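Local coordinates for Rik1-associated factor 1 (Schizosaccharomyces pombe, PDB 4O9D), which is a subunit of the Clr4 methyltransferase complex, which ubiquitylates and methylates histone H3 to establish heterochromatin, at residues G358-V362 with Q373-M378; N57-L62 with Y89-L95; E234-S238 with A250-T254. All coordinates share one frame; numbering follows the deposited sequence.

Contact 1 (G358-V362 with Q373-M378); sequences GIVKV and QNFTEM. With EDO (1,2-ethanediol), chain E.
G358-V362 and Q373-M378 pair as antiparallel strands, the last two of a blade in the WD-repeat propeller that makes up this part of the protein. M378 N reaches G358 O at 2.7 Å and V362 N reaches Q373 O at 2.9 Å. Between them V360 faces two residues: its O accepts from F375 N at 2.7 Å, while its N donates to T376 O at 3.0 Å. I359 pairs with E377 but K361 with N374, so the 373-378 strand has one residue more, a beta bulge at F375-T376. G358, with positive phi (79°), suits the turn entering the first strand; a side chain there would collide with M378 O.

Polar side chains meet on the face of I359, K361, N374 and E377. K361 runs out alongside N374, then bends at its last torsion (chi4 -64°), bringing NZ to OD1 at 2.7 Å; a water accepts from both NZ and N374 ND2. E377 sends OE2 to K323 in a salt bridge.

Among apolar contacts, I359 lays CD1 against the E377 chain, 3.5 Å from CB, and CG2 against N374 CG. On the face of V360 and V362, V360 CG1 lies 3.8 Å from F375 CB and its CG2 touches T376 CG2, both branched residues that suit a strand.

N374 N, which points away from the 358-362 strand, donates to an ethanediol oxygen, probably from the crystallisation liquor. The chemistry is that of an outer blade edge: on one partly exposed face K361, N374 and E377 find polar partners, on the other V360 and F375 pack on strand 393-398 of the next blade.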
ATOM      1  N   GLY A 358     -19.067  -0.386  -3.106  1.00 22.93           N
ATOM      2  CA  GLY A 358     -18.656   0.487  -4.190  1.00 23.24           C
ATOM      3  C   GLY A 358     -18.652   1.973  -3.840  1.00 26.73           C
ATOM      4  O   GLY A 358     -18.435   2.822  -4.701  1.00 28.14           O
ATOM      5  N   ILE A 359     -18.875   2.309  -2.573  1.00 22.86           N
ATOM      6  CA  ILE A 359     -18.968   3.719  -2.194  1.00 24.58           C
ATOM      7  C   ILE A 359     -17.721   4.200  -1.475  1.00 26.24           C
ATOM      8  O   ILE A 359     -17.144   3.486  -0.661  1.00 23.87           O
ATOM      9  CB  ILE A 359     -20.181   3.979  -1.260  1.00 26.81           C
ATOM     10  CG1 ILE A 359     -21.466   3.361  -1.840  1.00 29.83           C
ATOM     11  CG2 ILE A 359     -20.375   5.484  -1.016  1.00 24.23           C
ATOM     12  CD1 ILE A 359     -22.036   4.120  -3.027  1.00 33.81           C
ATOM     13  N   VAL A 360     -17.326   5.428  -1.782  1.00 26.48           N
ATOM     14  CA  VAL A 360     -16.297   6.129  -1.022  1.00 25.71           C
ATOM     15  C   VAL A 360     -17.005   7.060  -0.050  1.00 24.88           C
ATOM     16  O   VAL A 360     -17.723   7.960  -0.473  1.00 26.77           O
ATOM     17  CB  VAL A 360     -15.357   6.938  -1.944  1.00 23.36           C
ATOM     18  CG1 VAL A 360     -14.363   7.753  -1.117  1.00 22.78           C
ATOM     19  CG2 VAL A 360     -14.626   5.991  -2.921  1.00 25.01           C
ATOM     20  N   LYS A 361     -16.823   6.821   1.246  1.00 21.11           N
ATOM     21  CA  LYS A 361     -17.511   7.589   2.279  1.00 24.11           C
ATOM     22  C   LYS A 361     -16.524   8.527   2.963  1.00 27.25           C
ATOM     23  O   LYS A 361     -15.339   8.173   3.135  1.00 21.39           O
ATOM     24  CB  LYS A 361     -18.175   6.637   3.282  1.00 25.54           C
ATOM     25  CG  LYS A 361     -19.405   5.915   2.686  1.00 22.05           C
ATOM     26  CD  LYS A 361     -20.032   4.929   3.650  1.00 18.93           C
ATOM     27  CE  LYS A 361     -21.356   4.390   3.068  1.00 25.50           C
ATOM     28  NZ  LYS A 361     -22.353   5.506   2.921  1.00 24.93           N
ATOM     29  N   VAL A 362     -17.004   9.727   3.310  1.00 19.48           N
ATOM     30  CA  VAL A 362     -16.168  10.750   3.950  1.00 20.65           C
ATOM     31  C   VAL A 362     -16.656  10.909   5.402  1.00 24.89           C
ATOM     32  O   VAL A 362     -17.870  11.008   5.630  1.00 23.55           O
ATOM     33  CB  VAL A 362     -16.221  12.120   3.211  1.00 21.49           C
ATOM     34  CG1 VAL A 362     -15.322  13.154   3.891  1.00 19.86           C
ATOM     35  CG2 VAL A 362     -15.838  11.975   1.717  1.00 25.42           C
ATOM     36  N   GLN A 373     -20.499  12.616   3.966  1.00 28.97           N
ATOM     37  CA  GLN A 373     -21.122  12.458   2.652  1.00 29.55           C
ATOM     38  C   GLN A 373     -20.520  11.274   1.920  1.00 29.00           C
ATOM     39  O   GLN A 373     -19.439  10.812   2.267  1.00 23.50           O
ATOM     40  CB  GLN A 373     -20.895  13.722   1.835  1.00 28.31           C
ATOM     41  CG  GLN A 373     -19.431  13.890   1.412  1.00 32.78           C
ATOM     42  CD  GLN A 373     -19.238  15.011   0.413  1.00 38.30           C
ATOM     43  OE1 GLN A 373     -19.789  16.098   0.566  1.00 41.80           O
ATOM     44  NE2 GLN A 373     -18.443  14.751  -0.618  1.00 44.25           N
ATOM     45  N   ASN A 374     -21.262  10.748   0.953  1.00 25.73           N
ATOM     46  CA  ASN A 374     -20.730   9.807  -0.015  1.00 28.33           C
ATOM     47  C   ASN A 374     -19.980  10.634  -1.048  1.00 30.69           C
ATOM     48  O   ASN A 374     -20.539  11.569  -1.610  1.00 29.99           O
ATOM     49  CB  ASN A 374     -21.852   8.993  -0.667  1.00 29.74           C
ATOM     50  CG  ASN A 374     -22.485   7.989   0.295  1.00 29.99           C
ATOM     51  OD1 ASN A 374     -21.944   7.711   1.354  1.00 26.32           O
ATOM     52  ND2 ASN A 374     -23.625   7.420  -0.092  1.00 32.71           N
ATOM     53  N   PHE A 375     -18.704  10.321  -1.267  1.00 28.67           N
ATOM     54  CA  PHE A 375     -17.894  11.054  -2.237  1.00 27.31           C
ATOM     55  C   PHE A 375     -18.218  10.610  -3.643  1.00 32.27           C
ATOM     56  O   PHE A 375     -18.391  11.432  -4.546  1.00 28.07           O
ATOM     57  CB  PHE A 375     -16.392  10.850  -1.998  1.00 27.68           C
ATOM     58  CG  PHE A 375     -15.531  11.547  -3.010  1.00 29.99           C
ATOM     59  CD1 PHE A 375     -15.408  12.925  -3.000  1.00 30.45           C
ATOM     60  CD2 PHE A 375     -14.852  10.823  -3.988  1.00 28.91           C
ATOM     61  CE1 PHE A 375     -14.619  13.572  -3.954  1.00 35.68           C
ATOM     62  CE2 PHE A 375     -14.051  11.471  -4.952  1.00 28.51           C
ATOM     63  CZ  PHE A 375     -13.943  12.830  -4.940  1.00 28.99           C
ATOM     64  N   THR A 376     -18.272   9.299  -3.838  1.00 27.76           N
ATOM     65  CA  THR A 376     -18.561   8.773  -5.154  1.00 28.61           C
ATOM     66  C   THR A 376     -19.023   7.342  -5.022  1.00 29.17           C
ATOM     67  O   THR A 376     -18.978   6.779  -3.932  1.00 26.68           O
ATOM     68  CB  THR A 376     -17.331   8.870  -6.090  1.00 32.67           C
ATOM     69  OG1 THR A 376     -17.724   8.567  -7.428  1.00 33.13           O
ATOM     70  CG2 THR A 376     -16.192   7.915  -5.646  1.00 29.55           C
ATOM     71  N   GLU A 377     -19.560   6.807  -6.116  1.00 31.28           N
ATOM     72  CA  GLU A 377     -20.028   5.432  -6.199  1.00 28.46           C
ATOM     73  C   GLU A 377     -19.458   4.773  -7.461  1.00 34.25           C
ATOM     74  O   GLU A 377     -19.647   5.272  -8.594  1.00 31.64           O
ATOM     75  CB  GLU A 377     -21.551   5.350  -6.237  1.00 32.35           C
ATOM     76  CG  GLU A 377     -22.001   3.932  -6.573  1.00 32.02           C
ATOM     77  CD  GLU A 377     -23.472   3.692  -6.382  1.00 40.22           C
ATOM     78  OE1 GLU A 377     -24.209   4.655  -6.086  1.00 44.78           O
ATOM     79  OE2 GLU A 377     -23.890   2.527  -6.538  1.00 40.75           O
ATOM     80  N   MET A 378     -18.743   3.671  -7.275  1.00 28.58           N
ATOM     81  CA  MET A 378     -18.162   2.957  -8.412  1.00 32.30           C
ATOM     82  C   MET A 378     -19.031   1.738  -8.745  1.00 33.06           C
ATOM     83  O   MET A 378     -19.900   1.366  -7.961  1.00 34.02           O
ATOM     84  CB  MET A 378     -16.681   2.595  -8.128  1.00 31.04           C
ATOM     85  CG  MET A 378     -15.737   3.843  -8.170  1.00 24.97           C
ATOM     86  SD  MET A 378     -14.014   3.452  -8.384  1.00 44.31           S
ATOM     87  CE  MET A 378     -13.974   3.014 -10.112  1.00 33.36           C
TER
HETATM   88  C1  EDO E 703     -24.612  10.687   0.761  1.00 33.12           C
HETATM   89  O1  EDO E 703     -23.805  11.849   0.578  1.00 30.32           O
HETATM   90  C2  EDO E 703     -25.726  10.954   1.772  1.00 35.85           C
HETATM   91  O2  EDO E 703     -26.140   9.699   2.321  1.00 36.04           O
HETATM   92  O   HOH W   1     -24.728   5.189   1.092  1.00 38.65           O

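Contact 2 (N57-L62 with Y89-L95); sequences NRLGNL and YSTISDL
The ring of Y89 takes the carbonyl oxygen of G60 over the centre of one face, 3.5 Å above its plane. At its edge stands the amide of N57, turned 80° against the ring, with ND2 3.2 Å from CD2. N61 OD1 approaches CD1 obliquely. A tyrosine suits this place because its ring is broad and flat enough to meet N57, G60 and N61 at once, and glycine suits position 60, since at its positive phi (91°) a CB would jam against L59 O; the bond on to N61 is cis. An alanine in place of Y89 is likely to open a gap under G60 O and let the N57 amide turn. The loop joins two strands of one propeller blade, whereas Y89-L95 runs into the inner strand of the next, so the contact bridges the two. N61 carries the polar link: ND2 donates to S90 O at 2.7 Å, with S90 O in the N61 amide plane but the donor well above the S90 carbonyl plane. ND2 also bonds S49 O, and OD1 is held by S77, fixing the amide's rotation. I92 CG1 packs on N61 O. L62, its CG anti to the backbone N (chi1 -179°), slides CD1 past L95 CD2 at 3.7 Å.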
ATOM      1  N   ASN A  57      -5.420 -10.467 -22.159  1.00 60.74           N
ATOM      2  CA  ASN A  57      -4.873  -9.179 -21.755  1.00 60.32           C
ATOM      3  C   ASN A  57      -3.723  -8.707 -22.651  1.00 59.41           C
ATOM      4  O   ASN A  57      -2.555  -8.901 -22.326  1.00 53.03           O
ATOM      5  CB  ASN A  57      -4.409  -9.255 -20.305  1.00 61.86           C
ATOM      6  CG  ASN A  57      -3.332 -10.300 -20.094  1.00 66.00           C
ATOM      7  OD1 ASN A  57      -2.987 -11.055 -21.013  1.00 69.47           O
ATOM      8  ND2 ASN A  57      -2.793 -10.353 -18.880  1.00 64.25           N
ATOM      9  N   ARG A  58      -4.067  -8.078 -23.774  1.00 63.32           N
ATOM     10  CA  ARG A  58      -3.070  -7.545 -24.700  1.00 60.48           C
ATOM     11  C   ARG A  58      -2.198  -6.528 -23.970  1.00 61.04           C
ATOM     12  O   ARG A  58      -0.970  -6.610 -24.001  1.00 62.63           O
ATOM     13  CB  ARG A  58      -3.756  -6.877 -25.900  1.00 57.93           C
ATOM     14  CG  ARG A  58      -2.933  -6.886 -27.199  1.00 61.93           C
ATOM     15  CD  ARG A  58      -2.840  -5.489 -27.852  1.00 59.00           C
ATOM     16  NE  ARG A  58      -4.111  -4.759 -27.805  1.00 65.47           N
ATOM     17  CZ  ARG A  58      -4.321  -3.569 -28.365  1.00 64.29           C
ATOM     18  NH1 ARG A  58      -5.515  -2.982 -28.265  1.00 62.12           N
ATOM     19  NH2 ARG A  58      -3.340  -2.967 -29.031  1.00 59.57           N
ATOM     20  N   LEU A  59      -2.855  -5.568 -23.316  1.00 59.65           N
ATOM     21  CA  LEU A  59      -2.185  -4.567 -22.490  1.00 57.02           C
ATOM     22  C   LEU A  59      -2.565  -4.824 -21.016  1.00 53.05           C
ATOM     23  O   LEU A  59      -3.379  -5.707 -20.731  1.00 53.02           O
ATOM     24  CB  LEU A  59      -2.566  -3.150 -22.951  1.00 46.14           C
ATOM     25  CG  LEU A  59      -2.451  -2.884 -24.468  1.00 52.51           C
ATOM     26  CD1 LEU A  59      -2.965  -1.484 -24.833  1.00 51.96           C
ATOM     27  CD2 LEU A  59      -1.024  -3.084 -25.007  1.00 53.91           C
ATOM     28  N   GLY A  60      -1.968  -4.075 -20.087  1.00 51.50           N
ATOM     29  CA  GLY A  60      -1.999  -4.435 -18.672  1.00 35.66           C
ATOM     30  C   GLY A  60      -0.773  -5.281 -18.428  1.00 43.34           C
ATOM     31  O   GLY A  60      -0.274  -5.892 -19.384  1.00 54.63           O
ATOM     32  N   ASN A  61      -0.275  -5.373 -17.195  1.00 41.72           N
ATOM     33  CA  ASN A  61      -0.948  -4.913 -15.983  1.00 35.91           C
ATOM     34  C   ASN A  61      -0.175  -3.773 -15.287  1.00 31.35           C
ATOM     35  O   ASN A  61      -0.293  -3.583 -14.071  1.00 28.98           O
ATOM     36  CB  ASN A  61      -1.048  -6.108 -15.029  1.00 35.73           C
ATOM     37  CG  ASN A  61       0.314  -6.776 -14.796  1.00 35.72           C
ATOM     38  OD1 ASN A  61       1.248  -6.576 -15.570  1.00 30.56           O
ATOM     39  ND2 ASN A  61       0.426  -7.564 -13.727  1.00 36.31           N
ATOM     40  N   LEU A  62       0.604  -3.013 -16.057  1.00 28.24           N
ATOM     41  CA  LEU A  62       1.527  -2.019 -15.479  1.00 30.37           C
ATOM     42  C   LEU A  62       1.617  -0.743 -16.332  1.00 32.88           C
ATOM     43  O   LEU A  62       2.175  -0.752 -17.435  1.00 29.34           O
ATOM     44  CB  LEU A  62       2.930  -2.643 -15.277  1.00 27.08           C
ATOM     45  CG  LEU A  62       3.964  -1.690 -14.663  1.00 29.53           C
ATOM     46  CD1 LEU A  62       3.547  -1.246 -13.252  1.00 23.45           C
ATOM     47  CD2 LEU A  62       5.379  -2.302 -14.665  1.00 25.64           C
ATOM     48  N   TYR A  89       0.678 -12.453 -17.553  1.00 46.89           N
ATOM     49  CA  TYR A  89       1.165 -11.432 -16.636  1.00 42.72           C
ATOM     50  C   TYR A  89       1.033 -11.852 -15.167  1.00 38.39           C
ATOM     51  O   TYR A  89       0.092 -12.561 -14.792  1.00 37.50           O
ATOM     52  CB  TYR A  89       0.453 -10.115 -16.929  1.00 37.64           C
ATOM     53  CG  TYR A  89       0.961  -9.528 -18.216  1.00 42.86           C
ATOM     54  CD1 TYR A  89       2.157  -8.832 -18.250  1.00 39.99           C
ATOM     55  CD2 TYR A  89       0.280  -9.715 -19.408  1.00 51.79           C
ATOM     56  CE1 TYR A  89       2.641  -8.311 -19.418  1.00 44.18           C
ATOM     57  CE2 TYR A  89       0.761  -9.196 -20.595  1.00 50.65           C
ATOM     58  CZ  TYR A  89       1.945  -8.500 -20.593  1.00 51.03           C
ATOM     59  OH  TYR A  89       2.436  -7.980 -21.766  1.00 53.00           O
ATOM     60  N   SER A  90       2.013 -11.438 -14.360  1.00 35.07           N
ATOM     61  CA  SER A  90       2.006 -11.671 -12.916  1.00 35.91           C
ATOM     62  C   SER A  90       1.538 -10.426 -12.158  1.00 32.21           C
ATOM     63  O   SER A  90       2.009  -9.327 -12.411  1.00 31.91           O
ATOM     64  CB  SER A  90       3.410 -12.028 -12.415  1.00 28.67           C
ATOM     65  OG  SER A  90       4.009 -13.044 -13.198  1.00 38.06           O
ATOM     66  N   THR A  91       0.635 -10.628 -11.210  1.00 28.74           N
ATOM     67  CA  THR A  91       0.168  -9.572 -10.321  1.00 30.69           C
ATOM     68  C   THR A  91       1.237  -8.583  -9.835  1.00 26.22           C
ATOM     69  O   THR A  91       2.276  -8.966  -9.305  1.00 29.44           O
ATOM     70  CB  THR A  91      -0.501 -10.208  -9.107  1.00 28.69           C
ATOM     71  OG1 THR A  91      -1.663 -10.924  -9.554  1.00 31.57           O
ATOM     72  CG2 THR A  91      -0.908  -9.138  -8.069  1.00 30.49           C
ATOM     73  N   ILE A  92       0.958  -7.298  -9.995  1.00 27.78           N
ATOM     74  CA  ILE A  92       1.821  -6.267  -9.447  1.00 27.34           C
ATOM     75  C   ILE A  92       1.492  -6.135  -7.974  1.00 30.70           C
ATOM     76  O   ILE A  92       0.336  -5.897  -7.611  1.00 30.29           O
ATOM     77  CB  ILE A  92       1.621  -4.902 -10.127  1.00 27.71           C
ATOM     78  CG1 ILE A  92       1.906  -5.013 -11.629  1.00 25.71           C
ATOM     79  CG2 ILE A  92       2.534  -3.839  -9.466  1.00 24.38           C
ATOM     80  CD1 ILE A  92       3.344  -5.286 -11.960  1.00 26.89           C
ATOM     81  N   SER A  93       2.501  -6.288  -7.122  1.00 22.95           N
ATOM     82  CA  SER A  93       2.247  -6.309  -5.695  1.00 31.36           C
ATOM     83  C   SER A  93       2.547  -4.943  -5.068  1.00 25.56           C
ATOM     84  O   SER A  93       1.898  -4.543  -4.110  1.00 27.69           O
ATOM     85  CB  SER A  93       3.038  -7.446  -5.018  1.00 28.64           C
ATOM     86  OG  SER A  93       4.433  -7.274  -5.203  1.00 28.22           O
ATOM     87  N   ASP A  94       3.501  -4.204  -5.610  1.00 21.97           N
ATOM     88  CA  ASP A  94       3.745  -2.870  -5.095  1.00 28.26           C
ATOM     89  C   ASP A  94       4.532  -2.077  -6.118  1.00 28.03           C
ATOM     90  O   ASP A  94       5.068  -2.627  -7.070  1.00 26.86           O
ATOM     91  CB  ASP A  94       4.497  -2.915  -3.751  1.00 22.73           C
ATOM     92  CG  ASP A  94       4.074  -1.771  -2.783  1.00 28.55           C
ATOM     93  OD1 ASP A  94       3.344  -0.845  -3.217  1.00 27.62           O
ATOM     94  OD2 ASP A  94       4.483  -1.802  -1.598  1.00 26.24           O
ATOM     95  N   LEU A  95       4.581  -0.773  -5.927  1.00 25.73           N
ATOM     96  CA  LEU A  95       5.411   0.074  -6.758  1.00 25.72           C
ATOM     97  C   LEU A  95       5.562   1.417  -6.090  1.00 30.68           C
ATOM     98  O   LEU A  95       4.733   1.806  -5.266  1.00 27.01           O
ATOM     99  CB  LEU A  95       4.844   0.217  -8.174  1.00 27.71           C
ATOM    100  CG  LEU A  95       3.333   0.187  -8.373  1.00 27.20           C
ATOM    101  CD1 LEU A  95       2.686   1.418  -7.801  1.00 28.54           C
ATOM    102  CD2 LEU A  95       3.026   0.051  -9.867  1.00 29.62           C
TER

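Contact 3 (E234-S238 with A250-T254); sequences EAFTS and ASSNT
Strands 235-241 and 247-253 form the inner beta hairpin of a four-stranded propeller blade, and E234-S238 meets A250-T254 across it. A235 and N253 make an antiparallel hydrogen-bonded pair, with N253 N 2.8 Å from A235 O. Beyond F236 the register slips by one, so that S251 faces both T237 and S238: its O accepts from T237 N at 2.8 Å, and its N donates to S238 O at 2.9 Å. Short hydroxyl side chains suit this beta bulge because they bond to each other and to the next blade. S251 OG, set between backbone N and carbonyl carbon (chi1 64°), donates to T237 OG1 at 2.7 Å, and that hydroxyl also bonds I281 O. N253 joins the same blade through I281 and D280. Toward the preceding blade, S252 CB sits almost squarely over the F236 ring, 3.8 Å from its centroid in a CH-pi contact, and A250 CB touches the ring edge; L215 adjoins both F236 and A250. S252 OG donates to E234 OE1 at 2.8 Å from above the carboxylate plane, and Y261 OH gives this buried oxygen a second partner. Such a bulged inner hairpin, wedged between two blades, belongs to the beta-propeller fold.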
ATOM      1  N   GLU A 234       1.554 -13.640  15.416  1.00 22.10           N
ATOM      2  CA  GLU A 234       0.260 -13.290  14.832  1.00 22.21           C
ATOM      3  C   GLU A 234       0.574 -12.810  13.407  1.00 24.68           C
ATOM      4  O   GLU A 234       1.683 -12.343  13.139  1.00 21.62           O
ATOM      5  CB  GLU A 234      -0.416 -12.152  15.624  1.00 22.35           C
ATOM      6  CG  GLU A 234      -0.648 -12.474  17.121  1.00 24.27           C
ATOM      7  CD  GLU A 234      -1.018 -11.254  17.974  1.00 27.59           C
ATOM      8  OE1 GLU A 234      -0.934 -10.088  17.508  1.00 26.18           O
ATOM      9  OE2 GLU A 234      -1.377 -11.478  19.139  1.00 28.28           O
ATOM     10  N   ALA A 235      -0.393 -12.932  12.507  1.00 24.35           N
ATOM     11  CA  ALA A 235      -0.202 -12.568  11.102  1.00 23.06           C
ATOM     12  C   ALA A 235      -0.444 -11.075  10.927  1.00 22.20           C
ATOM     13  O   ALA A 235      -1.589 -10.604  10.990  1.00 24.25           O
ATOM     14  CB  ALA A 235      -1.153 -13.359  10.216  1.00 23.70           C
ATOM     15  N   PHE A 236       0.624 -10.339  10.677  1.00 21.27           N
ATOM     16  CA  PHE A 236       0.515  -8.910  10.488  1.00 21.01           C
ATOM     17  C   PHE A 236       0.040  -8.581   9.084  1.00 20.75           C
ATOM     18  O   PHE A 236       0.490  -9.174   8.105  1.00 22.32           O
ATOM     19  CB  PHE A 236       1.820  -8.211  10.852  1.00 21.32           C
ATOM     20  CG  PHE A 236       2.010  -8.110  12.329  1.00 22.58           C
ATOM     21  CD1 PHE A 236       2.401  -9.218  13.064  1.00 22.42           C
ATOM     22  CD2 PHE A 236       1.729  -6.936  12.995  1.00 19.08           C
ATOM     23  CE1 PHE A 236       2.511  -9.144  14.440  1.00 24.06           C
ATOM     24  CE2 PHE A 236       1.841  -6.862  14.369  1.00 20.88           C
ATOM     25  CZ  PHE A 236       2.227  -7.951  15.090  1.00 22.05           C
ATOM     26  N   THR A 237      -0.896  -7.636   9.028  1.00 20.23           N
ATOM     27  CA  THR A 237      -1.638  -7.327   7.828  1.00 21.29           C
ATOM     28  C   THR A 237      -1.399  -5.905   7.342  1.00 22.23           C
ATOM     29  O   THR A 237      -1.592  -5.624   6.175  1.00 21.93           O
ATOM     30  CB  THR A 237      -3.175  -7.519   8.034  1.00 24.20           C
ATOM     31  OG1 THR A 237      -3.660  -6.682   9.106  1.00 23.39           O
ATOM     32  CG2 THR A 237      -3.511  -8.982   8.342  1.00 22.38           C
ATOM     33  N   SER A 238      -0.968  -4.999   8.212  1.00 19.69           N
ATOM     34  CA  SER A 238      -0.863  -3.624   7.768  1.00 20.00           C
ATOM     35  C   SER A 238       0.038  -2.788   8.688  1.00 17.34           C
ATOM     36  O   SER A 238       0.044  -2.996   9.881  1.00 16.98           O
ATOM     37  CB  SER A 238      -2.289  -3.044   7.732  1.00 20.58           C
ATOM     38  OG  SER A 238      -2.278  -1.649   7.727  1.00 26.44           O
ATOM     39  N   ALA A 250       0.578  -1.081  13.692  1.00 18.10           N
ATOM     40  CA  ALA A 250       0.626  -2.340  12.970  1.00 19.24           C
ATOM     41  C   ALA A 250      -0.578  -3.158  13.363  1.00 19.90           C
ATOM     42  O   ALA A 250      -0.876  -3.275  14.548  1.00 23.28           O
ATOM     43  CB  ALA A 250       1.860  -3.087  13.324  1.00 18.39           C
ATOM     44  N   SER A 251      -1.253  -3.752  12.393  1.00 19.67           N
ATOM     45  CA  SER A 251      -2.410  -4.584  12.710  1.00 21.78           C
ATOM     46  C   SER A 251      -2.098  -6.047  12.428  1.00 20.28           C
ATOM     47  O   SER A 251      -1.334  -6.366  11.536  1.00 20.95           O
ATOM     48  CB  SER A 251      -3.644  -4.141  11.911  1.00 18.36           C
ATOM     49  OG  SER A 251      -3.437  -4.317  10.487  1.00 21.01           O
ATOM     50  N   SER A 252      -2.710  -6.949  13.191  1.00 20.74           N
ATOM     51  CA  SER A 252      -2.583  -8.362  12.908  1.00 21.62           C
ATOM     52  C   SER A 252      -3.923  -9.097  13.034  1.00 24.07           C
ATOM     53  O   SER A 252      -4.849  -8.610  13.686  1.00 21.39           O
ATOM     54  CB  SER A 252      -1.583  -8.988  13.891  1.00 23.12           C
ATOM     55  OG  SER A 252      -2.115  -8.900  15.222  1.00 23.38           O
ATOM     56  N   ASN A 253      -4.002 -10.265  12.392  1.00 23.95           N
ATOM     57  CA  ASN A 253      -5.080 -11.228  12.618  1.00 25.97           C
ATOM     58  C   ASN A 253      -4.538 -12.315  13.563  1.00 29.11           C
ATOM     59  O   ASN A 253      -3.359 -12.683  13.464  1.00 27.07           O
ATOM     60  CB  ASN A 253      -5.525 -11.875  11.292  1.00 25.64           C
ATOM     61  CG  ASN A 253      -6.147 -10.861  10.306  1.00 24.15           C
ATOM     62  OD1 ASN A 253      -6.597  -9.789  10.703  1.00 25.52           O
ATOM     63  ND2 ASN A 253      -6.152 -11.208   9.030  1.00 25.15           N
ATOM     64  N   THR A 254      -5.386 -12.814  14.468  1.00 30.33           N
ATOM     65  CA  THR A 254      -4.970 -13.780  15.496  1.00 32.83           C
ATOM     66  C   THR A 254      -5.823 -15.035  15.361  1.00 34.41           C
ATOM     67  O   THR A 254      -6.619 -15.138  14.430  1.00 35.00           O
ATOM     68  CB  THR A 254      -5.112 -13.188  16.925  1.00 36.26           C
ATOM     69  OG1 THR A 254      -6.482 -13.220  17.332  1.00 35.01           O
ATOM     70  CG2 THR A 254      -4.605 -11.750  16.974  1.00 29.88           C
TER

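The three contacts lie in different places round one propeller of eight sheets, their centres 26 to 27 Å apart, and none touches another. Contacts 1 and 3 each join two strands of a single blade, and both hairpins are bulged, but contact 1 is the outer pair and contact 3 the inner. Contact 2 instead ties a loop of one blade to the inner strand of the next. Burial tracks place: contacts 2 and 3 are buried, contact 1 only partly. So the lysine, asparagine and glutamate of contact 1 lie near solvent, whereas contact 3 uses short hydroxyls bonded inside the protein, and contact 2 relies on an aromatic ring and a single direct hydrogen bond.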